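Local coordinates for protein octaprenyl-diphosphate synthase (Bacteroides thetaiotaomicron, PDB 3RMG) that probably acts as a magnesium-dependent prenyltransferase of the FPP/GGPP synthase family, lengthening isoprenoid diphosphate chains, at residues T11-E16 and V58-G63; P52-L57 and A176-C181; D300-L305 and L312-Y317. All blocks are in the same frame, centred on the assembly; numbering follows the deposited sequence.

Contact 1 of 3, residues T11-E16 and V58-G63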
ATOM      1  N   THR A  11     -20.716 -11.037  24.365  1.00 44.38           N
ATOM      2  CA  THR A  11     -21.704 -10.249  25.094  1.00 46.45           C
ATOM      3  C   THR A  11     -21.101  -8.993  25.731  1.00 44.10           C
ATOM      4  O   THR A  11     -21.634  -7.902  25.565  1.00 39.35           O
ATOM      5  CB  THR A  11     -22.442 -11.081  26.171  1.00 51.48           C
ATOM      6  OG1 THR A  11     -23.072 -12.225  25.562  1.00 48.37           O
ATOM      7  CG2 THR A  11     -23.502 -10.217  26.838  1.00 45.22           C
ATOM      8  N   PRO A  12     -19.964  -9.144  26.440  1.00 44.13           N
ATOM      9  CA  PRO A  12     -19.363  -8.026  27.176  1.00 39.98           C
ATOM     10  C   PRO A  12     -18.876  -6.922  26.254  1.00 41.83           C
ATOM     11  O   PRO A  12     -18.610  -5.805  26.715  1.00 39.59           O
ATOM     12  CB  PRO A  12     -18.180  -8.668  27.913  1.00 35.20           C
ATOM     13  CG  PRO A  12     -18.423 -10.159  27.846  1.00 41.02           C
ATOM     14  CD  PRO A  12     -19.165 -10.374  26.554  1.00 37.60           C
ATOM     15  N   ILE A  13     -18.782  -7.222  24.961  1.00 44.68           N
ATOM     16  CA  ILE A  13     -18.286  -6.244  23.987  1.00 49.90           C
ATOM     17  C   ILE A  13     -19.272  -6.049  22.841  1.00 49.94           C
ATOM     18  O   ILE A  13     -18.944  -5.479  21.794  1.00 46.33           O
ATOM     19  CB  ILE A  13     -16.897  -6.637  23.438  1.00 43.07           C
ATOM     20  CG1 ILE A  13     -16.890  -8.100  23.008  1.00 43.63           C
ATOM     21  CG2 ILE A  13     -15.861  -6.450  24.497  1.00 46.43           C
ATOM     22  CD1 ILE A  13     -15.774  -8.439  22.040  1.00 48.23           C
ATOM     23  N   GLU A  14     -20.491  -6.513  23.074  1.00 51.45           N
ATOM     24  CA  GLU A  14     -21.569  -6.475  22.101  1.00 50.86           C
ATOM     25  C   GLU A  14     -21.735  -5.115  21.400  1.00 46.78           C
ATOM     26  O   GLU A  14     -21.857  -5.051  20.173  1.00 46.30           O
ATOM     27  CB  GLU A  14     -22.868  -6.852  22.817  1.00 57.75           C
ATOM     28  CG  GLU A  14     -23.953  -7.504  21.952  1.00 68.48           C
ATOM     29  CD  GLU A  14     -25.271  -7.683  22.721  1.00 81.09           C
ATOM     30  OE1 GLU A  14     -25.232  -8.089  23.907  1.00 74.28           O
ATOM     31  OE2 GLU A  14     -26.346  -7.403  22.146  1.00 84.86           O
ATOM     32  N   ALA A  15     -21.766  -4.039  22.179  1.00 39.74           N
ATOM     33  CA  ALA A  15     -22.048  -2.705  21.647  1.00 45.13           C
ATOM     34  C   ALA A  15     -20.877  -2.179  20.837  1.00 49.33           C
ATOM     35  O   ALA A  15     -21.061  -1.589  19.767  1.00 52.96           O
ATOM     36  CB  ALA A  15     -22.419  -1.705  22.786  1.00 33.87           C
ATOM     37  N   GLU A  16     -19.667  -2.393  21.351  1.00 53.66           N
ATOM     38  CA  GLU A  16     -18.465  -1.930  20.660  1.00 50.70           C
ATOM     39  C   GLU A  16     -18.168  -2.787  19.430  1.00 46.45           C
ATOM     40  O   GLU A  16     -17.606  -2.302  18.451  1.00 45.79           O
ATOM     41  CB  GLU A  16     -17.266  -1.820  21.609  1.00 49.61           C
ATOM     42  CG  GLU A  16     -17.216  -2.867  22.679  1.00 56.58           C
ATOM     43  CD  GLU A  16     -18.053  -2.517  23.904  1.00 56.89           C
ATOM     44  OE1 GLU A  16     -17.623  -1.666  24.729  1.00 41.88           O
ATOM     45  OE2 GLU A  16     -19.131  -3.130  24.050  1.00 54.34           O
ATOM     46  N   VAL A  58      -8.960  -6.900  24.805  1.00 38.82           N
ATOM     47  CA  VAL A  58      -7.718  -6.402  25.444  1.00 31.89           C
ATOM     48  C   VAL A  58      -7.893  -4.984  25.979  1.00 31.91           C
ATOM     49  O   VAL A  58      -7.433  -4.666  27.067  1.00 40.09           O
ATOM     50  CB  VAL A  58      -6.491  -6.443  24.472  1.00 34.64           C
ATOM     51  CG1 VAL A  58      -5.314  -5.586  25.004  1.00 31.80           C
ATOM     52  CG2 VAL A  58      -6.049  -7.844  24.274  1.00 30.58           C
ATOM     53  N   ALA A  59      -8.546  -4.126  25.207  1.00 30.93           N
ATOM     54  CA  ALA A  59      -8.757  -2.746  25.650  1.00 41.01           C
ATOM     55  C   ALA A  59      -9.608  -2.728  26.913  1.00 39.65           C
ATOM     56  O   ALA A  59      -9.341  -1.967  27.858  1.00 32.15           O
ATOM     57  CB  ALA A  59      -9.398  -1.898  24.543  1.00 36.26           C
ATOM     58  N   ARG A  60     -10.615  -3.596  26.937  1.00 36.36           N
ATOM     59  CA  ARG A  60     -11.511  -3.684  28.086  1.00 35.10           C
ATOM     60  C   ARG A  60     -10.808  -4.233  29.333  1.00 41.84           C
ATOM     61  O   ARG A  60     -11.293  -4.051  30.452  1.00 46.15           O
ATOM     62  CB  ARG A  60     -12.779  -4.477  27.746  1.00 31.35           C
ATOM     63  CG  ARG A  60     -13.783  -3.683  26.877  1.00 31.57           C
ATOM     64  CD  ARG A  60     -14.496  -2.564  27.647  1.00 41.13           C
ATOM     65  NE  ARG A  60     -15.238  -3.110  28.778  1.00 45.48           N
ATOM     66  CZ  ARG A  60     -16.439  -3.675  28.673  1.00 62.41           C
ATOM     67  NH1 ARG A  60     -17.045  -3.750  27.490  1.00 59.39           N
ATOM     68  NH2 ARG A  60     -17.040  -4.164  29.753  1.00 67.64           N
ATOM     69  N   LEU A  61      -9.653  -4.874  29.163  1.00 41.58           N
ATOM     70  CA  LEU A  61      -8.845  -5.198  30.343  1.00 46.16           C
ATOM     71  C   LEU A  61      -8.460  -3.926  31.095  1.00 47.58           C
ATOM     72  O   LEU A  61      -8.336  -3.942  32.309  1.00 48.04           O
ATOM     73  CB  LEU A  61      -7.576  -5.967  29.979  1.00 39.89           C
ATOM     74  CG  LEU A  61      -7.707  -7.439  29.616  1.00 48.63           C
ATOM     75  CD1 LEU A  61      -6.346  -7.984  29.217  1.00 46.89           C
ATOM     76  CD2 LEU A  61      -8.288  -8.219  30.794  1.00 42.48           C
ATOM     77  N   TYR A  62      -8.288  -2.823  30.370  1.00 50.43           N
ATOM     78  CA  TYR A  62      -7.722  -1.602  30.955  1.00 48.87           C
ATOM     79  C   TYR A  62      -8.717  -0.468  31.137  1.00 52.12           C
ATOM     80  O   TYR A  62      -8.572   0.349  32.044  1.00 54.43           O
ATOM     81  CB  TYR A  62      -6.556  -1.112  30.102  1.00 46.69           C
ATOM     82  CG  TYR A  62      -5.517  -2.169  29.921  1.00 46.10           C
ATOM     83  CD1 TYR A  62      -4.809  -2.655  31.010  1.00 46.48           C
ATOM     84  CD2 TYR A  62      -5.258  -2.703  28.671  1.00 51.10           C
ATOM     85  CE1 TYR A  62      -3.858  -3.642  30.858  1.00 45.93           C
ATOM     86  CE2 TYR A  62      -4.317  -3.689  28.499  1.00 46.54           C
ATOM     87  CZ  TYR A  62      -3.616  -4.161  29.601  1.00 51.84           C
ATOM     88  OH  TYR A  62      -2.670  -5.151  29.439  1.00 46.25           O
ATOM     89  N   GLY A  63      -9.714  -0.399  30.264  1.00 54.65           N
ATOM     90  CA  GLY A  63     -10.675   0.688  30.329  1.00 57.53           C
ATOM     91  C   GLY A  63     -11.839   0.521  29.382  1.00 54.96           C
ATOM     92  O   GLY A  63     -12.178  -0.586  28.975  1.00 60.23           O
TER
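Two successive bends in R60, at chi2 (-72°) and chi3 (-60°), bring its guanidinium up to P12 and E16, while the start of its chain runs past I13 in the opposite sense to that residue's own side chain. The setting is the all-helical fold of the isoprenoid synthases: R60 belongs to the last turns of helix 50-62, and its partners sit where helix 14-23 begins, I13 being in the N-cap position.

NH1 is the working atom. It gives a hydrogen bond to the backbone carbonyl of P12, with R60 NH1 2.7 Å from P12 O. The bond is short but well bent, with an N-H...O angle of 135°. The oxygen lies at the edge of the guanidinium, somewhat out of its plane, and the donor in turn is tilted from the carbonyl plane. The same nitrogen forms a longer salt bridge to the carboxylate of E16, R60 NH1 standing 3.5 Å from E16 OE1. That acid comes from the first turn of helix 14-23, its chain bent at chi2 and crossing the arginine at roughly a right angle. The carboxylate and guanidinium planes are oblique, so this is an approach of one oxygen to one nitrogen, without a paired, coplanar fork.

Even at that distance, E16 probably offsets part of the charge of R60. On the flank, helix 309-323 adds N309 against P12 and I310 against R60. Beneath the polar pair the touch becomes apolar: the methyl branch I13 CG2 lies 4.2 Å from R60 CG, at the aliphatic base of the arginine.

Contact 2 of 3, residues P52-L57 and A176-C181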
ATOM      1  N   PRO A  52     -10.644  -8.383  15.529  1.00 43.98           N
ATOM      2  CA  PRO A  52     -11.400  -7.301  16.161  1.00 43.85           C
ATOM      3  C   PRO A  52     -11.890  -7.663  17.558  1.00 38.55           C
ATOM      4  O   PRO A  52     -11.834  -6.829  18.463  1.00 44.94           O
ATOM      5  CB  PRO A  52     -12.569  -7.090  15.198  1.00 44.23           C
ATOM      6  CG  PRO A  52     -11.971  -7.411  13.874  1.00 42.73           C
ATOM      7  CD  PRO A  52     -11.107  -8.626  14.154  1.00 45.88           C
ATOM      8  N   ILE A  53     -12.344  -8.895  17.756  1.00 37.94           N
ATOM      9  CA  ILE A  53     -12.746  -9.303  19.104  1.00 41.20           C
ATOM     10  C   ILE A  53     -11.559  -9.225  20.074  1.00 41.43           C
ATOM     11  O   ILE A  53     -11.702  -8.792  21.215  1.00 43.99           O
ATOM     12  CB  ILE A  53     -13.383 -10.699  19.123  1.00 38.60           C
ATOM     13  CG1 ILE A  53     -14.812 -10.638  18.574  1.00 42.57           C
ATOM     14  CG2 ILE A  53     -13.400 -11.244  20.523  1.00 41.10           C
ATOM     15  CD1 ILE A  53     -15.354 -11.994  18.132  1.00 41.74           C
ATOM     16  N   LEU A  54     -10.380  -9.626  19.617  1.00 38.03           N
ATOM     17  CA  LEU A  54      -9.189  -9.504  20.446  1.00 37.90           C
ATOM     18  C   LEU A  54      -8.900  -8.035  20.818  1.00 41.12           C
ATOM     19  O   LEU A  54      -8.593  -7.726  21.967  1.00 33.73           O
ATOM     20  CB  LEU A  54      -7.976 -10.109  19.742  1.00 35.95           C
ATOM     21  CG  LEU A  54      -6.711 -10.223  20.580  1.00 37.40           C
ATOM     22  CD1 LEU A  54      -7.032 -11.000  21.849  1.00 39.84           C
ATOM     23  CD2 LEU A  54      -5.582 -10.893  19.802  1.00 36.76           C
ATOM     24  N   VAL A  55      -8.970  -7.136  19.842  1.00 37.61           N
ATOM     25  CA  VAL A  55      -8.673  -5.736  20.104  1.00 38.41           C
ATOM     26  C   VAL A  55      -9.606  -5.200  21.190  1.00 40.08           C
ATOM     27  O   VAL A  55      -9.163  -4.534  22.124  1.00 38.57           O
ATOM     28  CB  VAL A  55      -8.843  -4.867  18.836  1.00 39.91           C
ATOM     29  CG1 VAL A  55      -8.667  -3.380  19.192  1.00 33.86           C
ATOM     30  CG2 VAL A  55      -7.859  -5.304  17.734  1.00 36.82           C
ATOM     31  N   LEU A  56     -10.896  -5.505  21.060  1.00 36.18           N
ATOM     32  CA  LEU A  56     -11.894  -5.023  22.001  1.00 38.27           C
ATOM     33  C   LEU A  56     -11.685  -5.620  23.383  1.00 41.98           C
ATOM     34  O   LEU A  56     -11.666  -4.881  24.378  1.00 42.67           O
ATOM     35  CB  LEU A  56     -13.318  -5.286  21.485  1.00 36.68           C
ATOM     36  CG  LEU A  56     -13.564  -4.691  20.092  1.00 41.75           C
ATOM     37  CD1 LEU A  56     -14.934  -5.014  19.573  1.00 33.51           C
ATOM     38  CD2 LEU A  56     -13.344  -3.186  20.106  1.00 35.26           C
ATOM     39  N   LEU A  57     -11.519  -6.942  23.466  1.00 33.87           N
ATOM     40  CA  LEU A  57     -11.327  -7.554  24.788  1.00 34.47           C
ATOM     41  C   LEU A  57     -10.094  -6.996  25.503  1.00 35.22           C
ATOM     42  O   LEU A  57     -10.172  -6.647  26.685  1.00 33.83           O
ATOM     43  CB  LEU A  57     -11.290  -9.084  24.729  1.00 30.03           C
ATOM     44  CG  LEU A  57     -12.569  -9.831  24.324  1.00 31.78           C
ATOM     45  CD1 LEU A  57     -12.291 -11.274  24.107  1.00 31.61           C
ATOM     46  CD2 LEU A  57     -13.685  -9.668  25.345  1.00 38.19           C
ATOM     47  N   ALA A 176       2.475 -11.746  14.184  1.00 41.75           N
ATOM     48  CA  ALA A 176       2.830 -10.330  14.226  1.00 36.50           C
ATOM     49  C   ALA A 176       1.564  -9.495  14.156  1.00 37.36           C
ATOM     50  O   ALA A 176       1.455  -8.477  14.832  1.00 40.76           O
ATOM     51  CB  ALA A 176       3.779  -9.966  13.106  1.00 35.88           C
ATOM     52  N   LEU A 177       0.597  -9.948  13.359  1.00 37.46           N
ATOM     53  CA  LEU A 177      -0.684  -9.254  13.252  1.00 40.90           C
ATOM     54  C   LEU A 177      -1.486  -9.349  14.556  1.00 43.43           C
ATOM     55  O   LEU A 177      -1.982  -8.337  15.061  1.00 43.36           O
ATOM     56  CB  LEU A 177      -1.511  -9.812  12.089  1.00 43.45           C
ATOM     57  CG  LEU A 177      -2.866  -9.142  11.825  1.00 54.04           C
ATOM     58  CD1 LEU A 177      -2.718  -7.635  11.630  1.00 46.17           C
ATOM     59  CD2 LEU A 177      -3.549  -9.774  10.610  1.00 58.41           C
ATOM     60  N   PHE A 178      -1.633 -10.560  15.096  1.00 37.46           N
ATOM     61  CA  PHE A 178      -2.319 -10.710  16.374  1.00 37.85           C
ATOM     62  C   PHE A 178      -1.636  -9.893  17.496  1.00 37.13           C
ATOM     63  O   PHE A 178      -2.311  -9.261  18.294  1.00 34.55           O
ATOM     64  CB  PHE A 178      -2.446 -12.179  16.773  1.00 34.31           C
ATOM     65  CG  PHE A 178      -3.597 -12.893  16.117  1.00 42.09           C
ATOM     66  CD1 PHE A 178      -3.471 -13.415  14.834  1.00 38.66           C
ATOM     67  CD2 PHE A 178      -4.804 -13.056  16.790  1.00 44.72           C
ATOM     68  CE1 PHE A 178      -4.532 -14.085  14.232  1.00 44.67           C
ATOM     69  CE2 PHE A 178      -5.864 -13.719  16.203  1.00 45.74           C
ATOM     70  CZ  PHE A 178      -5.728 -14.238  14.918  1.00 50.91           C
ATOM     71  N   ALA A 179      -0.311  -9.910  17.556  1.00 36.70           N
ATOM     72  CA  ALA A 179       0.419  -9.108  18.552  1.00 35.50           C
ATOM     73  C   ALA A 179       0.135  -7.628  18.332  1.00 36.56           C
ATOM     74  O   ALA A 179      -0.089  -6.876  19.284  1.00 41.53           O
ATOM     75  CB  ALA A 179       1.922  -9.371  18.459  1.00 34.74           C
ATOM     76  N   ALA A 180       0.123  -7.210  17.072  1.00 38.64           N
ATOM     77  CA  ALA A 180      -0.151  -5.822  16.744  1.00 36.88           C
ATOM     78  C   ALA A 180      -1.553  -5.452  17.208  1.00 40.71           C
ATOM     79  O   ALA A 180      -1.770  -4.390  17.799  1.00 37.68           O
ATOM     80  CB  ALA A 180       0.014  -5.576  15.246  1.00 40.55           C
ATOM     81  N   CYS A 181      -2.513  -6.338  16.966  1.00 36.11           N
ATOM     82  CA  CYS A 181      -3.873  -6.057  17.410  1.00 35.97           C
ATOM     83  C   CYS A 181      -3.935  -5.780  18.911  1.00 38.93           C
ATOM     84  O   CYS A 181      -4.500  -4.771  19.350  1.00 40.80           O
ATOM     85  CB  CYS A 181      -4.799  -7.216  17.034  1.00 41.75           C
ATOM     86  SG  CYS A 181      -5.150  -7.257  15.244  1.00 48.08           S
TER
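The backbones of helices 50-62 and 174-188 come close where V55 faces C181, with V55 CA 5.5 Å from C181 CA. V55 CG2 makes the contact: it lies 3.7 Å from C181 CB and 3.8 Å from the backbone oxygen C181 O, so a single methyl packs on both the side chain and the main chain. The sulfur is a little farther off, C181 SG being 4.2 Å from the same V55 CG2.

One residue back along the first helix, L54 reaches out with CG anti to its backbone N (chi1 -172°). Its CD2 methyl meets the rim of the F178 ring near the ring plane, L54 CD2 to F178 CD2 being 3.8 Å, and the two side chains cross at about a right angle. This is helix-on-helix packing in the buried heart of the isoprenoid synthase helical bundle.

Neighbouring helices surround the pair: I206 of helix 193-217 touches both L54 and F178, whose ring also meets that of F210 with the planes inclined. V55 is flanked by T69 and A73 of helix 67-90.

Contact 3 of 3, residues D300-L305 and L312-Y317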
ATOM      1  N   ASP A 300      -0.976 -18.386  31.785  1.00 38.37           N
ATOM      2  CA  ASP A 300      -0.068 -17.957  32.816  1.00 39.99           C
ATOM      3  C   ASP A 300       0.135 -16.443  32.759  1.00 42.48           C
ATOM      4  O   ASP A 300       0.258 -15.799  33.793  1.00 38.71           O
ATOM      5  CB  ASP A 300       1.263 -18.699  32.689  1.00 41.02           C
ATOM      6  CG  ASP A 300       1.186 -20.118  33.213  1.00 46.81           C
ATOM      7  OD1 ASP A 300       2.171 -20.857  33.033  1.00 58.39           O
ATOM      8  OD2 ASP A 300       0.138 -20.497  33.797  1.00 47.77           O
ATOM      9  N   LEU A 301       0.143 -15.873  31.556  1.00 40.94           N
ATOM     10  CA  LEU A 301       0.282 -14.425  31.430  1.00 40.93           C
ATOM     11  C   LEU A 301      -0.932 -13.732  32.021  1.00 43.48           C
ATOM     12  O   LEU A 301      -0.790 -12.766  32.771  1.00 40.38           O
ATOM     13  CB  LEU A 301       0.416 -13.986  29.972  1.00 37.74           C
ATOM     14  CG  LEU A 301       1.695 -13.410  29.358  1.00 32.83           C
ATOM     15  CD1 LEU A 301       1.284 -12.722  28.079  1.00 34.11           C
ATOM     16  CD2 LEU A 301       2.451 -12.426  30.250  1.00 32.46           C
ATOM     17  N   LEU A 302      -2.118 -14.212  31.648  1.00 38.16           N
ATOM     18  CA  LEU A 302      -3.389 -13.662  32.155  1.00 42.81           C
ATOM     19  C   LEU A 302      -3.575 -13.775  33.676  1.00 41.62           C
ATOM     20  O   LEU A 302      -4.334 -12.999  34.264  1.00 39.08           O
ATOM     21  CB  LEU A 302      -4.587 -14.329  31.460  1.00 40.03           C
ATOM     22  CG  LEU A 302      -4.838 -13.892  30.013  1.00 44.58           C
ATOM     23  CD1 LEU A 302      -5.845 -14.784  29.345  1.00 46.58           C
ATOM     24  CD2 LEU A 302      -5.303 -12.458  29.996  1.00 48.47           C
ATOM     25  N   ALA A 303      -2.901 -14.739  34.305  1.00 34.13           N
ATOM     26  CA  ALA A 303      -3.045 -14.943  35.753  1.00 42.08           C
ATOM     27  C   ALA A 303      -2.497 -13.768  36.581  1.00 41.61           C
ATOM     28  O   ALA A 303      -2.685 -13.723  37.788  1.00 45.99           O
ATOM     29  CB  ALA A 303      -2.398 -16.274  36.199  1.00 32.68           C
ATOM     30  N   ALA A 304      -1.825 -12.821  35.932  1.00 40.36           N
ATOM     31  CA  ALA A 304      -1.333 -11.628  36.629  1.00 46.14           C
ATOM     32  C   ALA A 304      -2.455 -10.592  36.787  1.00 47.49           C
ATOM     33  O   ALA A 304      -2.348  -9.669  37.586  1.00 42.47           O
ATOM     34  CB  ALA A 304      -0.156 -11.018  35.882  1.00 42.09           C
ATOM     35  N   LEU A 305      -3.530 -10.758  36.022  1.00 47.46           N
ATOM     36  CA  LEU A 305      -4.682  -9.863  36.090  1.00 43.01           C
ATOM     37  C   LEU A 305      -5.684 -10.403  37.103  1.00 40.55           C
ATOM     38  O   LEU A 305      -5.780 -11.606  37.280  1.00 39.93           O
ATOM     39  CB  LEU A 305      -5.347  -9.789  34.722  1.00 44.30           C
ATOM     40  CG  LEU A 305      -4.513  -9.169  33.603  1.00 50.16           C
ATOM     41  CD1 LEU A 305      -5.282  -9.163  32.295  1.00 51.40           C
ATOM     42  CD2 LEU A 305      -4.126  -7.764  33.992  1.00 53.64           C
ATOM     43  N   LEU A 312     -12.338 -13.595  31.714  1.00 39.73           N
ATOM     44  CA  LEU A 312     -13.041 -14.849  31.449  1.00 41.81           C
ATOM     45  C   LEU A 312     -13.342 -14.964  29.956  1.00 37.19           C
ATOM     46  O   LEU A 312     -13.215 -16.035  29.353  1.00 43.64           O
ATOM     47  CB  LEU A 312     -14.340 -14.915  32.271  1.00 45.68           C
ATOM     48  CG  LEU A 312     -15.410 -15.940  31.858  1.00 44.08           C
ATOM     49  CD1 LEU A 312     -14.832 -17.323  31.776  1.00 39.26           C
ATOM     50  CD2 LEU A 312     -16.597 -15.934  32.813  1.00 44.93           C
ATOM     51  N   ALA A 313     -13.721 -13.843  29.356  1.00 36.79           N
ATOM     52  CA  ALA A 313     -13.988 -13.806  27.927  1.00 39.54           C
ATOM     53  C   ALA A 313     -12.744 -14.184  27.106  1.00 40.67           C
ATOM     54  O   ALA A 313     -12.832 -14.959  26.155  1.00 37.72           O
ATOM     55  CB  ALA A 313     -14.534 -12.430  27.519  1.00 31.09           C
ATOM     56  N   LEU A 314     -11.590 -13.648  27.492  1.00 35.55           N
ATOM     57  CA  LEU A 314     -10.313 -13.987  26.849  1.00 35.71           C
ATOM     58  C   LEU A 314      -9.917 -15.461  27.021  1.00 41.52           C
ATOM     59  O   LEU A 314      -9.461 -16.101  26.070  1.00 40.43           O
ATOM     60  CB  LEU A 314      -9.198 -13.096  27.398  1.00 38.65           C
ATOM     61  CG  LEU A 314      -9.158 -11.731  26.723  1.00 42.48           C
ATOM     62  CD1 LEU A 314      -8.394 -10.739  27.560  1.00 32.95           C
ATOM     63  CD2 LEU A 314      -8.570 -11.866  25.296  1.00 34.00           C
ATOM     64  N   ARG A 315     -10.078 -16.006  28.224  1.00 36.17           N
ATOM     65  CA  ARG A 315      -9.794 -17.414  28.388  1.00 39.75           C
ATOM     66  C   ARG A 315     -10.687 -18.252  27.467  1.00 42.15           C
ATOM     67  O   ARG A 315     -10.208 -19.183  26.844  1.00 45.63           O
ATOM     68  CB  ARG A 315      -9.910 -17.861  29.846  1.00 37.98           C
ATOM     69  CG  ARG A 315      -8.886 -17.197  30.747  1.00 43.51           C
ATOM     70  CD  ARG A 315      -8.706 -17.924  32.063  1.00 45.27           C
ATOM     71  NE  ARG A 315      -9.970 -18.219  32.734  1.00 63.74           N
ATOM     72  CZ  ARG A 315     -10.683 -17.339  33.437  1.00 63.30           C
ATOM     73  NH1 ARG A 315     -11.804 -17.725  34.031  1.00 55.03           N
ATOM     74  NH2 ARG A 315     -10.286 -16.077  33.546  1.00 62.57           N
ATOM     75  N   THR A 316     -11.969 -17.907  27.371  1.00 44.97           N
ATOM     76  CA  THR A 316     -12.897 -18.622  26.493  1.00 41.85           C
ATOM     77  C   THR A 316     -12.532 -18.417  25.017  1.00 44.50           C
ATOM     78  O   THR A 316     -12.570 -19.339  24.223  1.00 46.79           O
ATOM     79  CB  THR A 316     -14.366 -18.174  26.710  1.00 40.93           C
ATOM     80  OG1 THR A 316     -14.672 -18.185  28.107  1.00 50.15           O
ATOM     81  CG2 THR A 316     -15.328 -19.106  25.989  1.00 41.82           C
ATOM     82  N   TYR A 317     -12.197 -17.194  24.644  1.00 47.69           N
ATOM     83  CA  TYR A 317     -11.684 -16.932  23.304  1.00 47.07           C
ATOM     84  C   TYR A 317     -10.527 -17.892  22.981  1.00 48.72           C
ATOM     85  O   TYR A 317     -10.498 -18.527  21.934  1.00 40.31           O
ATOM     86  CB  TYR A 317     -11.184 -15.498  23.269  1.00 43.53           C
ATOM     87  CG  TYR A 317     -10.614 -15.005  21.962  1.00 46.73           C
ATOM     88  CD1 TYR A 317     -11.408 -14.300  21.058  1.00 46.62           C
ATOM     89  CD2 TYR A 317      -9.270 -15.186  21.657  1.00 36.76           C
ATOM     90  CE1 TYR A 317     -10.882 -13.812  19.870  1.00 45.63           C
ATOM     91  CE2 TYR A 317      -8.734 -14.707  20.470  1.00 42.60           C
ATOM     92  CZ  TYR A 317      -9.541 -14.019  19.586  1.00 51.73           C
ATOM     93  OH  TYR A 317      -9.006 -13.539  18.417  1.00 56.37           O
TER
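L302 pushes one methyl, CD1, against the second helix, where it rests at the base of two consecutive side chains. L302 CD1 is 4.1 Å from R315 CG on one of them and 4.2 Å from L314 CB on the other. The leucine meets the arginine at a slant and touches only its aliphatic stem; the charged end goes elsewhere. With R315 bent at chi3 (-49°), its NH2 forms a salt bridge to D307 OD2, in the connection between the two helices.

These are two successive helices of the all-helical isoprenoid synthase fold, 283-302 and 309-323, joined near the C-terminal end of the chain by a short link that starts with a type I beta turn. The turn runs from L302 to L305, closed by the backbone bond from L305 N to L302 O at 3.0 Å, so L302 both makes the contact and is the first residue of the turn.

Farther out, L61 of helix 50-62 packs against both L305 and L314. On the second helix, L312 O takes two bonds from one residue: T316 N at 3.0 Å and T316 OG1 at 2.9 Å from L312 O, approaching from opposite faces of the carbonyl plane. Beyond these, Y317 OH is hydrogen-bonded to M50 O, joining this helix to the beginning of helix 50-62.

From the N terminus, the chain passes 11-16 and returns at 58-63, so contact 1 closes a loop of 41 residues. Contact 2 starts within that loop at 52-57 and closes far later, at 176-181; the segments alternate and the two contacts cross, sharing helix 50-62. Contact 3 follows both in series, closing a loop of only six residues between helices 283-302 and 309-323. Helix 50-62 gathers all three: I13 CD1 lies 4.0 Å from I53 CG2, L57 CD2 is 3.6 Å from A313 CB, and I53 CG2 is 3.7 Å from Y317 CE1. Helix 14-23, the central bundle and the C-terminal helices thus meet along it.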